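Local coordinates for protein VP1 (Polyomavirus HPyV7, PDB 4PCH) that builds the pentameric capsomer as the major capsid protein, probably serving a structural role in the viral shell and in attachment to host cells, at residues L59-A64 with Y226-D231; V26-F31 with G38-R43; Y119-G124 with R185-V190; G126-I131 with K162-A167; T90-A95 with Y258-R263. All coordinates share one frame; numbering follows the deposited sequence. Where two conformers were deposited one is given.

Interaction 1 (L59-A64 with Y226-D231)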
# COMPACT_ATOMS: atom_id res chain seq x y z
N LEU B 59 16.62 -21.53 1.96
CA LEU B 59 16.05 -21.26 3.29
C LEU B 59 15.04 -22.33 3.67
O LEU B 59 14.16 -22.69 2.87
CB LEU B 59 15.38 -19.88 3.36
CG LEU B 59 14.94 -19.44 4.77
CD1 LEU B 59 16.14 -19.25 5.69
CD2 LEU B 59 14.09 -18.18 4.68
N CYS B 60 15.17 -22.85 4.90
CA CYS B 60 14.23 -23.82 5.42
C CYS B 60 13.39 -23.24 6.55
O CYS B 60 13.76 -22.24 7.13
CB CYS B 60 14.96 -25.08 5.90
SG CYS B 60 15.77 -26.02 4.60
N TYR B 61 12.26 -23.86 6.86
CA TYR B 61 11.51 -23.41 8.02
C TYR B 61 12.34 -23.59 9.30
O TYR B 61 13.09 -24.58 9.45
CB TYR B 61 10.22 -24.19 8.18
CG TYR B 61 9.16 -23.89 7.15
CD1 TYR B 61 8.33 -22.78 7.27
CD2 TYR B 61 8.97 -24.73 6.08
CE1 TYR B 61 7.35 -22.50 6.33
CE2 TYR B 61 7.97 -24.47 5.13
CZ TYR B 61 7.18 -23.34 5.25
OH TYR B 61 6.21 -23.12 4.30
N SER B 62 12.16 -22.62 10.19
CA SER B 62 12.65 -22.66 11.54
C SER B 62 11.55 -23.21 12.40
O SER B 62 10.39 -22.87 12.20
CB SER B 62 12.97 -21.24 12.01
OG SER B 62 14.06 -20.68 11.26
N VAL B 63 11.91 -24.02 13.39
CA VAL B 63 10.93 -24.58 14.32
C VAL B 63 11.46 -24.48 15.74
O VAL B 63 12.67 -24.61 15.99
CB VAL B 63 10.58 -26.05 14.00
CG1 VAL B 63 9.87 -26.17 12.66
CG2 VAL B 63 11.80 -26.93 14.00
N ALA B 64 10.55 -24.31 16.67
CA ALA B 64 10.86 -24.41 18.09
C ALA B 64 9.70 -25.11 18.76
O ALA B 64 8.56 -24.90 18.36
CB ALA B 64 11.09 -23.05 18.71
N TYR B 226 4.16 -25.15 19.70
CA TYR B 226 4.97 -25.41 18.51
C TYR B 226 4.96 -24.13 17.70
O TYR B 226 3.87 -23.62 17.39
CB TYR B 226 4.37 -26.55 17.68
CG TYR B 226 4.47 -27.90 18.38
CD1 TYR B 226 3.74 -28.16 19.52
CD2 TYR B 226 5.33 -28.89 17.92
CE1 TYR B 226 3.84 -29.37 20.18
CE2 TYR B 226 5.44 -30.10 18.56
CZ TYR B 226 4.69 -30.33 19.71
OH TYR B 226 4.78 -31.51 20.39
N LEU B 227 6.15 -23.59 17.47
CA LEU B 227 6.36 -22.36 16.68
C LEU B 227 7.08 -22.70 15.41
O LEU B 227 8.01 -23.49 15.43
CB LEU B 227 7.18 -21.37 17.48
CG LEU B 227 6.54 -20.95 18.82
CD1 LEU B 227 7.50 -20.06 19.58
CD2 LEU B 227 5.18 -20.30 18.62
N THR B 228 6.68 -22.06 14.31
CA THR B 228 7.31 -22.29 13.00
C THR B 228 7.44 -20.92 12.34
O THR B 228 6.56 -20.09 12.49
CB THR B 228 6.49 -23.25 12.12
OG1 THR B 228 6.13 -24.42 12.86
CG2 THR B 228 7.28 -23.68 10.88
N SER B 229 8.57 -20.68 11.66
CA SER B 229 8.71 -19.40 10.96
C SER B 229 9.59 -19.51 9.74
O SER B 229 10.33 -20.47 9.58
CB SER B 229 9.23 -18.31 11.91
OG SER B 229 10.56 -18.51 12.29
N ALA B 230 9.47 -18.53 8.84
CA ALA B 230 10.44 -18.35 7.77
C ALA B 230 10.35 -16.92 7.33
O ALA B 230 9.24 -16.40 7.09
CB ALA B 230 10.13 -19.27 6.60
N ASP B 231 11.51 -16.29 7.21
CA ASP B 231 11.60 -14.88 6.83
C ASP B 231 12.75 -14.68 5.86
O ASP B 231 13.91 -14.57 6.26
CB ASP B 231 11.74 -14.01 8.08
CG ASP B 231 10.48 -14.01 8.92
OD1 ASP B 231 9.49 -13.29 8.56
OD2 ASP B 231 10.42 -14.79 9.90
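Ser62 to Ala64 pairs with Leu227 to Ser229 as antiparallel strands of the VP1 jelly roll. The strand segments run at 162° to each other, with axes 4.7 Å apart. Ser62 and Ser229 form a hydrogen-bonded pair, with Ser62 N 2.9 Å from Ser229 O and the return bond equally short. Ala64 and Leu227 form a second such pair. Between them lies the non-hydrogen-bonded pair Val63 and Thr228, where Thr228 CA comes within 3.2 Å of Ser62 O in a CA-H...O contact.

Val63 and Thr228 leave the same face and lie side by side, Val63 CG1 meeting Thr228 CG2 at 4.0 Å. With Thr228 OG1 anti to the carbonyl carbon (chi1 -49°), CG2 is anti to the backbone N and can touch Tyr61 CD1 at 3.9 Å. The Tyr61 and Thr228 side chains cross obliquely. Ala230 CB also reaches Tyr61 CD1, at 4.0 Å, while Ser229 O sits at the ring edge. The far end of the ring is tied down by a bond from Tyr61 OH to Trp174 O.

The other face carries Ser62, Ala64, Leu227 and Ser229, all packed on Leu27 of strand 9-27. Ser62 OG is satisfied by Leu28 O, and Asp231 forms a salt bridge with Arg260. At the end of the contact, Leu59 CD2 rests 3.9 Å from Asp231 C.

Interaction 2 (V26-F31 with G38-R43); sequences VLLPNF and GNFQSR
Leu28 and Phe40 cross at about a right angle. Leu28 CD1 lies over one face of the Phe40 ring, and Leu28 CB is 3.7 Å from Phe40 CD1. Pro29 O meets the same ring differently: it lies at the edge, in plane, 3.4 Å from Phe40 CD1. Phe31 also uses an edge, with its CE1 3.4 Å from Gln41 O. That carbonyl is further flanked by the proline ring, whose Pro29 CG is 3.2 Å from Gln41 O.

Two asparagines supply the polar grip. In both, CG is anti to the backbone N (chi1 173° in Asn30, 174° in Asn39). Asn30 OD1 accepts from Asn39 N at 2.8 Å. Asn39 ND2 gives to Phe31 O at 2.8 Å, with the acceptor in its amide plane. Phe31 N to Asn39 O is a longer backbone bond of 3.3 Å.

Outside the segments, Asn30 ND2 bonds to Ala167 O. Leu28 packs on Ala155 of a neighbouring subunit, and Ser42 OG bonds to Asp153 O there. The touching parts run 82° apart, too far from parallel or antiparallel for regular strand pairing. The chemistry implies that two carboxamides, each bonded to backbone, pin the loop just after strand 9-27 to its own later part.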
# COMPACT_ATOMS: atom_id res chain seq x y z
N VAL B 26 13.07 -16.77 20.50
CA VAL B 26 13.51 -16.23 19.22
C VAL B 26 13.96 -17.38 18.33
O VAL B 26 14.91 -18.09 18.68
CB VAL B 26 14.65 -15.24 19.37
CG1 VAL B 26 15.06 -14.72 18.00
CG2 VAL B 26 14.25 -14.10 20.30
N LEU B 27 13.25 -17.57 17.23
CA LEU B 27 13.54 -18.61 16.24
C LEU B 27 14.57 -18.01 15.32
O LEU B 27 14.39 -16.90 14.81
CB LEU B 27 12.33 -19.06 15.44
CG LEU B 27 11.44 -20.14 16.06
CD1 LEU B 27 10.91 -19.64 17.40
CD2 LEU B 27 10.31 -20.60 15.15
N LEU B 28 15.65 -18.75 15.12
CA LEU B 28 16.77 -18.31 14.33
C LEU B 28 16.69 -18.87 12.91
O LEU B 28 16.17 -19.99 12.70
CB LEU B 28 18.08 -18.77 14.97
CG LEU B 28 18.37 -18.40 16.43
CD1 LEU B 28 19.73 -18.88 16.89
CD2 LEU B 28 18.22 -16.90 16.63
N PRO B 29 17.20 -18.13 11.93
CA PRO B 29 17.13 -18.62 10.58
C PRO B 29 17.99 -19.85 10.35
O PRO B 29 19.01 -20.02 11.00
CB PRO B 29 17.69 -17.45 9.76
CG PRO B 29 18.57 -16.73 10.68
CD PRO B 29 17.80 -16.77 11.97
N ASN B 30 17.50 -20.69 9.45
CA ASN B 30 18.03 -21.99 9.25
C ASN B 30 18.08 -22.36 7.79
O ASN B 30 17.05 -22.45 7.15
CB ASN B 30 17.08 -22.92 10.02
CG ASN B 30 17.38 -24.34 9.80
OD1 ASN B 30 18.55 -24.71 9.66
ND2 ASN B 30 16.34 -25.15 9.72
N PHE B 31 19.30 -22.54 7.26
CA PHE B 31 19.50 -22.97 5.88
C PHE B 31 19.96 -24.38 6.10
O PHE B 31 21.18 -24.66 6.14
CB PHE B 31 20.60 -22.17 5.18
CG PHE B 31 20.21 -20.77 4.84
CD1 PHE B 31 20.31 -19.77 5.79
CD2 PHE B 31 19.72 -20.46 3.59
CE1 PHE B 31 19.94 -18.49 5.49
CE2 PHE B 31 19.37 -19.16 3.27
CZ PHE B 31 19.49 -18.18 4.22
N GLY B 38 19.90 -27.75 13.06
CA GLY B 38 19.73 -26.53 12.24
C GLY B 38 21.07 -25.89 11.89
O GLY B 38 22.12 -26.22 12.46
N ASN B 39 21.02 -24.94 10.96
CA ASN B 39 22.24 -24.32 10.47
C ASN B 39 21.96 -22.87 10.64
O ASN B 39 21.40 -22.22 9.72
CB ASN B 39 22.47 -24.68 8.99
CG ASN B 39 23.66 -23.94 8.38
OD1 ASN B 39 24.62 -23.61 9.08
ND2 ASN B 39 23.59 -23.67 7.07
N PHE B 40 22.26 -22.34 11.84
CA PHE B 40 21.68 -21.02 12.12
C PHE B 40 22.62 -19.99 11.56
O PHE B 40 23.74 -19.79 12.08
CB PHE B 40 21.38 -20.76 13.58
CG PHE B 40 20.51 -21.81 14.22
CD1 PHE B 40 19.25 -22.08 13.73
CD2 PHE B 40 20.96 -22.51 15.34
CE1 PHE B 40 18.44 -23.04 14.33
CE2 PHE B 40 20.16 -23.49 15.94
CZ PHE B 40 18.90 -23.75 15.42
N GLN B 41 22.16 -19.37 10.50
CA GLN B 41 22.89 -18.28 9.84
C GLN B 41 21.83 -17.45 9.13
O GLN B 41 20.80 -18.00 8.70
CB GLN B 41 23.90 -18.81 8.82
CG GLN B 41 25.16 -19.42 9.41
CD GLN B 41 26.46 -18.79 8.91
OE1 GLN B 41 27.17 -19.37 8.06
NE2 GLN B 41 26.80 -17.59 9.46
N SER B 42 22.07 -16.14 9.01
CA SER B 42 21.10 -15.25 8.36
C SER B 42 21.36 -14.97 6.88
O SER B 42 20.55 -14.35 6.23
CB SER B 42 20.98 -13.92 9.12
OG SER B 42 22.23 -13.31 9.30
N ARG B 43 22.51 -15.41 6.36
CA ARG B 43 22.75 -15.49 4.93
C ARG B 43 23.20 -16.90 4.61
O ARG B 43 23.99 -17.48 5.36
CB ARG B 43 23.81 -14.51 4.51
CG ARG B 43 23.35 -13.07 4.57
CD ARG B 43 24.46 -12.09 4.26
NE ARG B 43 23.94 -10.72 4.30
CZ ARG B 43 24.53 -9.65 3.76
NH1 ARG B 43 25.73 -9.72 3.18
NH2 ARG B 43 23.93 -8.47 3.89

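Interaction 3 (Y119-G124 with R185-V190); sequences YFWACG and RYFGRV
Ala122 CB and Tyr186 CB meet at 3.7 Å in the apolar centre of this antiparallel pair. Phe120 joins them on the same face, its CZ 3.9 Å from Tyr186 CB. Gly188 has no side chain, and Phe120 CD1 lies 4.0 Å from Gly188 CA. On the other face Trp121 CG stands between the backbone N and the carbonyl carbon (chi1 63°). One face of the indole receives Phe187 CB, offset toward the rim and 3.8 Å from Trp121 NE1.

Six backbone hydrogen bonds join the strands, among them Arg185 N to Cys123 O at 2.8 Å. A water gives a hydrogen bond to Phe187 O and a weak one to Tyr119 O. At the polar edge the Arg189 guanidinium lies alongside the Tyr119 ring, planes 17° apart, but Arg189 has two modelled positions and this detail is less certain.

Strand 117-124 has strand 224-236 as its other neighbour. Beyond Phe187 to Val190 the jelly-roll sheet continues into a strand of a neighbouring subunit.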
# COMPACT_ATOMS: atom_id res chain seq x y z
N TYR B 119 7.45 -14.08 4.29
CA TYR B 119 7.33 -13.78 5.73
C TYR B 119 6.25 -14.69 6.28
O TYR B 119 5.11 -14.59 5.85
CB TYR B 119 7.01 -12.33 5.96
CG TYR B 119 7.97 -11.42 5.22
CD1 TYR B 119 9.23 -11.16 5.73
CD2 TYR B 119 7.64 -10.87 4.00
CE1 TYR B 119 10.14 -10.36 5.05
CE2 TYR B 119 8.53 -10.05 3.32
CZ TYR B 119 9.79 -9.82 3.84
OH TYR B 119 10.70 -9.04 3.18
N PHE B 120 6.63 -15.61 7.14
CA PHE B 120 5.69 -16.66 7.59
C PHE B 120 5.83 -16.92 9.06
O PHE B 120 6.95 -17.00 9.57
CB PHE B 120 5.94 -17.96 6.82
CG PHE B 120 5.08 -19.11 7.28
CD1 PHE B 120 3.85 -19.35 6.69
CD2 PHE B 120 5.53 -19.96 8.29
CE1 PHE B 120 3.05 -20.41 7.10
CE2 PHE B 120 4.74 -21.00 8.72
CZ PHE B 120 3.49 -21.22 8.14
N TRP B 121 4.69 -17.08 9.75
CA TRP B 121 4.73 -17.59 11.11
C TRP B 121 3.57 -18.56 11.33
O TRP B 121 2.51 -18.49 10.66
CB TRP B 121 4.71 -16.45 12.16
CG TRP B 121 3.47 -15.62 12.12
CD1 TRP B 121 3.32 -14.40 11.51
CD2 TRP B 121 2.20 -15.94 12.71
NE1 TRP B 121 2.03 -13.96 11.66
CE2 TRP B 121 1.32 -14.88 12.39
CE3 TRP B 121 1.71 -17.02 13.46
CZ2 TRP B 121 -0.01 -14.87 12.79
CZ3 TRP B 121 0.39 -17.01 13.87
CH2 TRP B 121 -0.46 -15.93 13.53
N ALA B 122 3.78 -19.46 12.28
CA ALA B 122 2.75 -20.39 12.77
C ALA B 122 2.95 -20.67 14.24
O ALA B 122 4.07 -20.67 14.76
CB ALA B 122 2.71 -21.68 11.97
N CYS B 123 1.81 -20.90 14.91
CA CYS B 123 1.73 -21.27 16.31
C CYS B 123 0.66 -22.33 16.48
O CYS B 123 -0.50 -22.12 16.10
CB CYS B 123 1.41 -20.03 17.15
SG CYS B 123 1.24 -20.37 18.91
N GLY B 124 1.02 -23.46 17.07
CA GLY B 124 0.09 -24.56 17.21
C GLY B 124 0.40 -25.51 18.35
O GLY B 124 1.40 -25.37 19.06
N ARG B 185 -2.52 -21.74 14.13
CA ARG B 185 -2.81 -20.52 13.36
C ARG B 185 -1.58 -20.15 12.60
O ARG B 185 -0.46 -20.26 13.14
CB ARG B 185 -3.22 -19.35 14.26
CG ARG B 185 -4.32 -19.66 15.23
CD ARG B 185 -5.58 -20.24 14.64
NE ARG B 185 -6.54 -20.35 15.74
CZ ARG B 185 -7.15 -21.44 16.18
NH1 ARG B 185 -7.06 -22.61 15.55
NH2 ARG B 185 -7.95 -21.33 17.25
N TYR B 186 -1.75 -19.72 11.34
CA TYR B 186 -0.58 -19.33 10.53
C TYR B 186 -0.93 -18.20 9.58
O TYR B 186 -2.10 -17.96 9.28
CB TYR B 186 -0.00 -20.52 9.74
CG TYR B 186 -0.93 -21.11 8.70
CD1 TYR B 186 -1.09 -20.52 7.46
CD2 TYR B 186 -1.65 -22.27 8.96
CE1 TYR B 186 -1.95 -21.07 6.52
CE2 TYR B 186 -2.49 -22.82 8.03
CZ TYR B 186 -2.65 -22.23 6.80
OH TYR B 186 -3.51 -22.79 5.88
N PHE B 187 0.12 -17.54 9.12
CA PHE B 187 -0.00 -16.45 8.15
C PHE B 187 1.29 -16.36 7.35
O PHE B 187 2.40 -16.45 7.91
CB PHE B 187 -0.20 -15.11 8.86
CG PHE B 187 -0.33 -13.95 7.89
CD1 PHE B 187 -1.48 -13.79 7.14
CD2 PHE B 187 0.70 -13.08 7.70
CE1 PHE B 187 -1.60 -12.75 6.22
CE2 PHE B 187 0.60 -12.03 6.79
CZ PHE B 187 -0.55 -11.88 6.06
N GLY B 188 1.15 -16.16 6.04
CA GLY B 188 2.30 -16.00 5.19
C GLY B 188 2.08 -14.97 4.11
O GLY B 188 0.95 -14.71 3.71
N ARG B 189 3.18 -14.34 3.70
CA ARG B 189 3.17 -13.36 2.61
C ARG B 189 4.35 -13.63 1.68
O ARG B 189 5.48 -13.70 2.14
CB ARG B 189 3.27 -11.94 3.16
CG ARG B 189 3.48 -10.85 2.12
CD ARG B 189 3.21 -9.46 2.69
NE ARG B 189 4.34 -8.86 3.40
CZ ARG B 189 5.18 -7.99 2.84
NH1 ARG B 189 5.01 -7.64 1.59
NH2 ARG B 189 6.17 -7.47 3.54
N VAL B 190 4.08 -13.77 0.39
CA VAL B 190 5.12 -14.02 -0.63
C VAL B 190 5.17 -12.78 -1.52
O VAL B 190 4.13 -12.27 -1.92
CB VAL B 190 4.77 -15.26 -1.48
CG1 VAL B 190 5.74 -15.45 -2.66
CG2 VAL B 190 4.73 -16.52 -0.63
O HOH W 1 3.87 -13.60 8.32

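Interaction 4 (G126-I131 with K162-A167)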
# COMPACT_ATOMS: atom_id res chain seq x y z
N GLY B 126 0.88 -28.71 17.86
CA GLY B 126 1.75 -29.75 17.31
C GLY B 126 2.39 -29.16 16.07
O GLY B 126 2.17 -27.98 15.76
N PRO B 127 3.18 -29.95 15.36
CA PRO B 127 3.89 -29.38 14.19
C PRO B 127 2.97 -28.97 13.07
O PRO B 127 1.89 -29.51 12.91
CB PRO B 127 4.81 -30.53 13.72
CG PRO B 127 4.62 -31.65 14.64
CD PRO B 127 3.61 -31.32 15.69
N LEU B 128 3.45 -28.01 12.28
CA LEU B 128 2.76 -27.47 11.14
C LEU B 128 2.52 -28.51 10.05
O LEU B 128 3.47 -29.16 9.61
CB LEU B 128 3.60 -26.33 10.57
CG LEU B 128 3.05 -25.63 9.32
CD1 LEU B 128 1.84 -24.78 9.65
CD2 LEU B 128 4.07 -24.74 8.60
N ASP B 129 1.27 -28.66 9.61
CA ASP B 129 0.95 -29.52 8.46
C ASP B 129 1.29 -28.75 7.17
O ASP B 129 0.85 -27.57 7.00
CB ASP B 129 -0.54 -29.86 8.46
CG ASP B 129 -0.96 -30.65 9.68
OD1 ASP B 129 -0.40 -31.76 9.92
OD2 ASP B 129 -1.89 -30.17 10.39
N VAL B 130 2.03 -29.41 6.27
CA VAL B 130 2.44 -28.80 4.99
C VAL B 130 2.14 -29.73 3.81
O VAL B 130 1.99 -30.95 3.96
CB VAL B 130 3.96 -28.45 4.95
CG1 VAL B 130 4.22 -27.18 5.73
CG2 VAL B 130 4.81 -29.59 5.46
N ILE B 131 2.04 -29.12 2.64
CA ILE B 131 1.88 -29.83 1.39
C ILE B 131 3.17 -29.67 0.58
O ILE B 131 3.73 -28.55 0.47
CB ILE B 131 0.69 -29.31 0.57
CG1 ILE B 131 -0.59 -29.26 1.40
CG2 ILE B 131 0.49 -30.17 -0.66
CD1 ILE B 131 -1.73 -28.61 0.66
N LYS B 162 3.11 -33.78 4.88
CA LYS B 162 4.03 -34.04 5.98
C LYS B 162 3.84 -32.96 7.02
O LYS B 162 3.15 -31.96 6.79
CB LYS B 162 5.49 -34.05 5.53
CG LYS B 162 5.95 -35.23 4.70
CD LYS B 162 7.43 -35.49 4.90
CE LYS B 162 7.82 -36.77 4.19
NZ LYS B 162 9.28 -36.98 4.14
N GLN B 163 4.44 -33.18 8.19
CA GLN B 163 4.52 -32.11 9.20
C GLN B 163 5.94 -31.60 9.35
O GLN B 163 6.89 -32.36 9.21
CB GLN B 163 4.00 -32.63 10.55
CG GLN B 163 2.62 -33.21 10.47
CD GLN B 163 2.05 -33.53 11.85
OE1 GLN B 163 1.04 -32.96 12.27
NE2 GLN B 163 2.73 -34.39 12.58
N VAL B 164 6.08 -30.32 9.68
CA VAL B 164 7.41 -29.70 9.76
C VAL B 164 8.02 -30.03 11.13
O VAL B 164 7.79 -29.31 12.11
CB VAL B 164 7.38 -28.19 9.49
CG1 VAL B 164 8.81 -27.66 9.48
CG2 VAL B 164 6.73 -27.91 8.16
N ASN B 165 8.74 -31.15 11.18
CA ASN B 165 9.27 -31.75 12.41
C ASN B 165 10.79 -31.87 12.35
O ASN B 165 11.39 -32.67 13.06
CB ASN B 165 8.68 -33.15 12.64
CG ASN B 165 8.87 -34.08 11.44
OD1 ASN B 165 9.62 -33.77 10.49
ND2 ASN B 165 8.16 -35.22 11.45
N ALA B 166 11.40 -31.07 11.49
CA ALA B 166 12.83 -31.09 11.31
C ALA B 166 13.23 -29.77 10.65
O ALA B 166 12.39 -28.99 10.22
CB ALA B 166 13.21 -32.24 10.43
N ALA B 167 14.54 -29.60 10.59
CA ALA B 167 15.19 -28.36 10.20
C ALA B 167 15.44 -28.26 8.70
O ALA B 167 15.97 -27.27 8.23
CB ALA B 167 16.54 -28.28 10.93
O HOH W 2 6.21 -27.08 12.93
O HOH W 3 0.12 -33.51 7.61
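Val130 and Val164 cross at about a right angle, with Val130 CG1 3.6 Å from Val164 CG2. Leu128 lies beside Val164 and points the same way, its CD2 4.2 Å from the same Val164 CG2. The single valine methyl thus meets branches from two residues of the other segment. Pro127 packs beside them: its CB is 3.6 Å from Val164 O and also meets Gln163 CB.

The backbone sets this spacing. Val164 N gives a bond to Leu128 O at 2.9 Å. Val130 N reaches Lys162 O at 2.8 Å, and the return bond from Lys162 N to Val130 O is longer, at 3.2 Å. A water adds a further link, accepting from Leu128 N at 3.0 Å and giving to Val164 O. Asp129 and Gln163 lie side by side as a non-hydrogen-bonded pair.

Farther out, Asp129 OD2 is held by Asn181 N, and Lys162 NZ forms a salt bridge with Glu147. Trp174 packs on both Val130 and Lys162. Leu128 also packs on Phe120 and Ala122 of the main sheet.

The pairing is short. Val164 is the centre of an inverse gamma turn, and the chain then continues as loop. The arrangement belongs to a small three-stranded antiparallel sheet of strands 161-163, 129-132 and 174-176, formed within the long connection between jelly-roll strands 117-124 and 184-191.

Interaction 5 (T90-A95 with Y258-R263)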
# COMPACT_ATOMS: atom_id res chain seq x y z
N THR B 90 4.45 -11.31 17.64
CA THR B 90 5.61 -11.80 16.88
C THR B 90 6.24 -10.62 16.16
O THR B 90 5.53 -9.70 15.73
CB THR B 90 5.23 -12.96 15.94
OG1 THR B 90 6.44 -13.45 15.29
CG2 THR B 90 4.20 -12.51 14.87
N GLU B 91 7.58 -10.60 16.09
CA GLU B 91 8.33 -9.50 15.47
C GLU B 91 9.51 -10.07 14.72
O GLU B 91 10.22 -10.95 15.21
CB GLU B 91 8.95 -8.55 16.51
CG GLU B 91 8.06 -7.85 17.52
CD GLU B 91 8.86 -7.00 18.53
OE1 GLU B 91 9.87 -6.31 18.12
OE2 GLU B 91 8.46 -7.04 19.72
N LEU B 92 9.77 -9.55 13.52
CA LEU B 92 10.99 -9.86 12.79
C LEU B 92 12.12 -8.95 13.25
O LEU B 92 11.94 -7.74 13.42
CB LEU B 92 10.75 -9.62 11.30
CG LEU B 92 11.85 -10.07 10.33
CD1 LEU B 92 12.19 -11.54 10.50
CD2 LEU B 92 11.34 -9.82 8.91
N LEU B 93 13.30 -9.52 13.44
CA LEU B 93 14.49 -8.76 13.78
C LEU B 93 15.31 -8.52 12.52
O LEU B 93 15.72 -9.48 11.82
CB LEU B 93 15.34 -9.52 14.81
CG LEU B 93 14.68 -9.66 16.21
CD1 LEU B 93 13.87 -10.92 16.38
CD2 LEU B 93 15.73 -9.59 17.28
N PHE B 94 15.54 -7.25 12.19
CA PHE B 94 16.27 -6.93 10.96
C PHE B 94 16.75 -5.50 10.99
O PHE B 94 16.12 -4.65 11.63
CB PHE B 94 15.38 -7.16 9.73
CG PHE B 94 16.14 -7.24 8.45
CD1 PHE B 94 17.08 -8.24 8.26
CD2 PHE B 94 15.96 -6.29 7.44
CE1 PHE B 94 17.80 -8.32 7.10
CE2 PHE B 94 16.71 -6.36 6.26
CZ PHE B 94 17.62 -7.38 6.10
N ALA B 95 17.89 -5.25 10.36
CA ALA B 95 18.49 -3.93 10.23
C ALA B 95 18.63 -3.56 8.75
O ALA B 95 18.71 -4.43 7.88
CB ALA B 95 19.84 -3.91 10.89
N TYR B 258 17.21 -11.84 10.98
CA TYR B 258 18.16 -12.21 12.01
C TYR B 258 17.56 -13.16 13.04
O TYR B 258 18.27 -13.80 13.82
CB TYR B 258 18.58 -10.96 12.74
CG TYR B 258 19.35 -9.95 11.91
CD1 TYR B 258 20.07 -10.32 10.76
CD2 TYR B 258 19.48 -8.65 12.37
CE1 TYR B 258 20.83 -9.38 10.08
CE2 TYR B 258 20.27 -7.71 11.71
CZ TYR B 258 20.94 -8.09 10.56
OH TYR B 258 21.73 -7.14 9.94
N GLY B 259 16.24 -13.16 13.09
CA GLY B 259 15.48 -13.97 14.03
C GLY B 259 14.03 -13.56 13.98
O GLY B 259 13.68 -12.50 13.44
N ARG B 260 13.15 -14.40 14.52
CA ARG B 260 11.72 -14.06 14.68
C ARG B 260 11.33 -14.29 16.13
O ARG B 260 11.38 -15.42 16.61
CB ARG B 260 10.75 -14.79 13.74
CG ARG B 260 9.30 -14.40 14.03
CD ARG B 260 8.31 -14.91 12.99
NE ARG B 260 8.36 -14.11 11.76
CZ ARG B 260 7.69 -12.97 11.57
NH1 ARG B 260 6.92 -12.46 12.53
NH2 ARG B 260 7.79 -12.30 10.43
N PHE B 261 10.96 -13.19 16.78
CA PHE B 261 10.49 -13.18 18.18
C PHE B 261 9.05 -13.66 18.26
O PHE B 261 8.24 -13.26 17.46
CB PHE B 261 10.62 -11.77 18.77
CG PHE B 261 10.06 -11.62 20.16
CD1 PHE B 261 10.77 -12.07 21.25
CD2 PHE B 261 8.80 -11.03 20.37
CE1 PHE B 261 10.28 -11.95 22.54
CE2 PHE B 261 8.31 -10.90 21.65
CZ PHE B 261 9.03 -11.36 22.73
N PHE B 262 8.73 -14.43 19.31
CA PHE B 262 7.35 -14.76 19.65
C PHE B 262 7.18 -14.60 21.15
O PHE B 262 8.07 -14.97 21.92
CB PHE B 262 7.01 -16.23 19.37
CG PHE B 262 6.97 -16.61 17.91
CD1 PHE B 262 8.13 -16.92 17.22
CD2 PHE B 262 5.74 -16.69 17.23
CE1 PHE B 262 8.08 -17.33 15.90
CE2 PHE B 262 5.69 -17.09 15.91
CZ PHE B 262 6.87 -17.43 15.24
N ARG B 263 6.04 -14.03 21.57
CA ARG B 263 5.59 -14.12 22.96
C ARG B 263 4.20 -14.75 22.92
O ARG B 263 3.29 -14.23 22.28
CB ARG B 263 5.50 -12.73 23.62
CG ARG B 263 5.08 -12.79 25.09
CD ARG B 263 4.94 -11.43 25.75
NE ARG B 263 6.12 -10.57 25.65
CZ ARG B 263 6.31 -9.60 24.76
NH1 ARG B 263 7.44 -8.90 24.80
NH2 ARG B 263 5.42 -9.33 23.79
O HOH W 4 5.65 -9.84 12.29
O HOH W 5 8.83 -7.45 22.72
O HOH W 6 6.05 -7.66 21.60
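Thr90 OG1 and Arg260 CG are each anti to their own backbone N (chi1 -176° and 177°), and the arginine chain then bends at chi3. Arg260 NH1 meets Thr90 OG1 at 3.0 Å, with the oxygen in the guanidinium plane. Thr90 OG1 in turn donates a hydrogen bond to Phe261 O at 2.8 Å. Glu91 N also bonds to Phe261 O, from the opposite face of that carbonyl plane, so this oxygen is gripped twice. Thr90 OG1 further sits over the centre of the Phe262 ring, 3.7 Å above its plane. Arg260 NH2 is also salt-bridged to Asp231.

On the other face, Leu93 CD1 packs on Phe261 CB at 4.1 Å. A water links Glu91 OE2 to Arg263 NH2. A second, less certain one lies between Glu91 OE2 and Arg263 NH1, which are 5.5 Å apart. At the far end Tyr258 N bonds to Leu93 O at 2.9 Å. There the edge of Phe94 turns to the face of Tyr258, an edge-to-face pair with planes at 51°. Phe94 CD1 stands over the ring centre.

Strand 79-93 is thus held antiparallel to strand 253-271 in the jelly roll. Leu92 and Phe262 face Tyr119 and Trp121 of strand 117-124. Glu91 OE1 is bonded by Tyr186 OH of a neighbouring subunit, and strand 9-27 flanks Phe261 and Phe262.

How the interactions relate
Interaction 2 comes first along the chain and closes before the others open. Interactions 1 and 5 alternate their segments, and both span interactions 3 and 4. Interactions 1, 2, 3 and 5 reach the same jelly-roll sheet. Interaction 1 lies near the centre of the chain, its centre about 9 Å from those of interactions 2 and 3 and about 12 Å from that of interaction 5. Asp231 OD1 and Arg260 NH2, 2.7 Å apart, join interactions 1 and 5. Interaction 4 belongs to a separate small sheet, yet its Leu128 packs on Phe120 of interaction 3. The centres of interactions 4 and 5 are about 21 Å apart. Chiefly interactions 2, 3 and 5 meet neighbouring subunits, tying the fold to the pentamer.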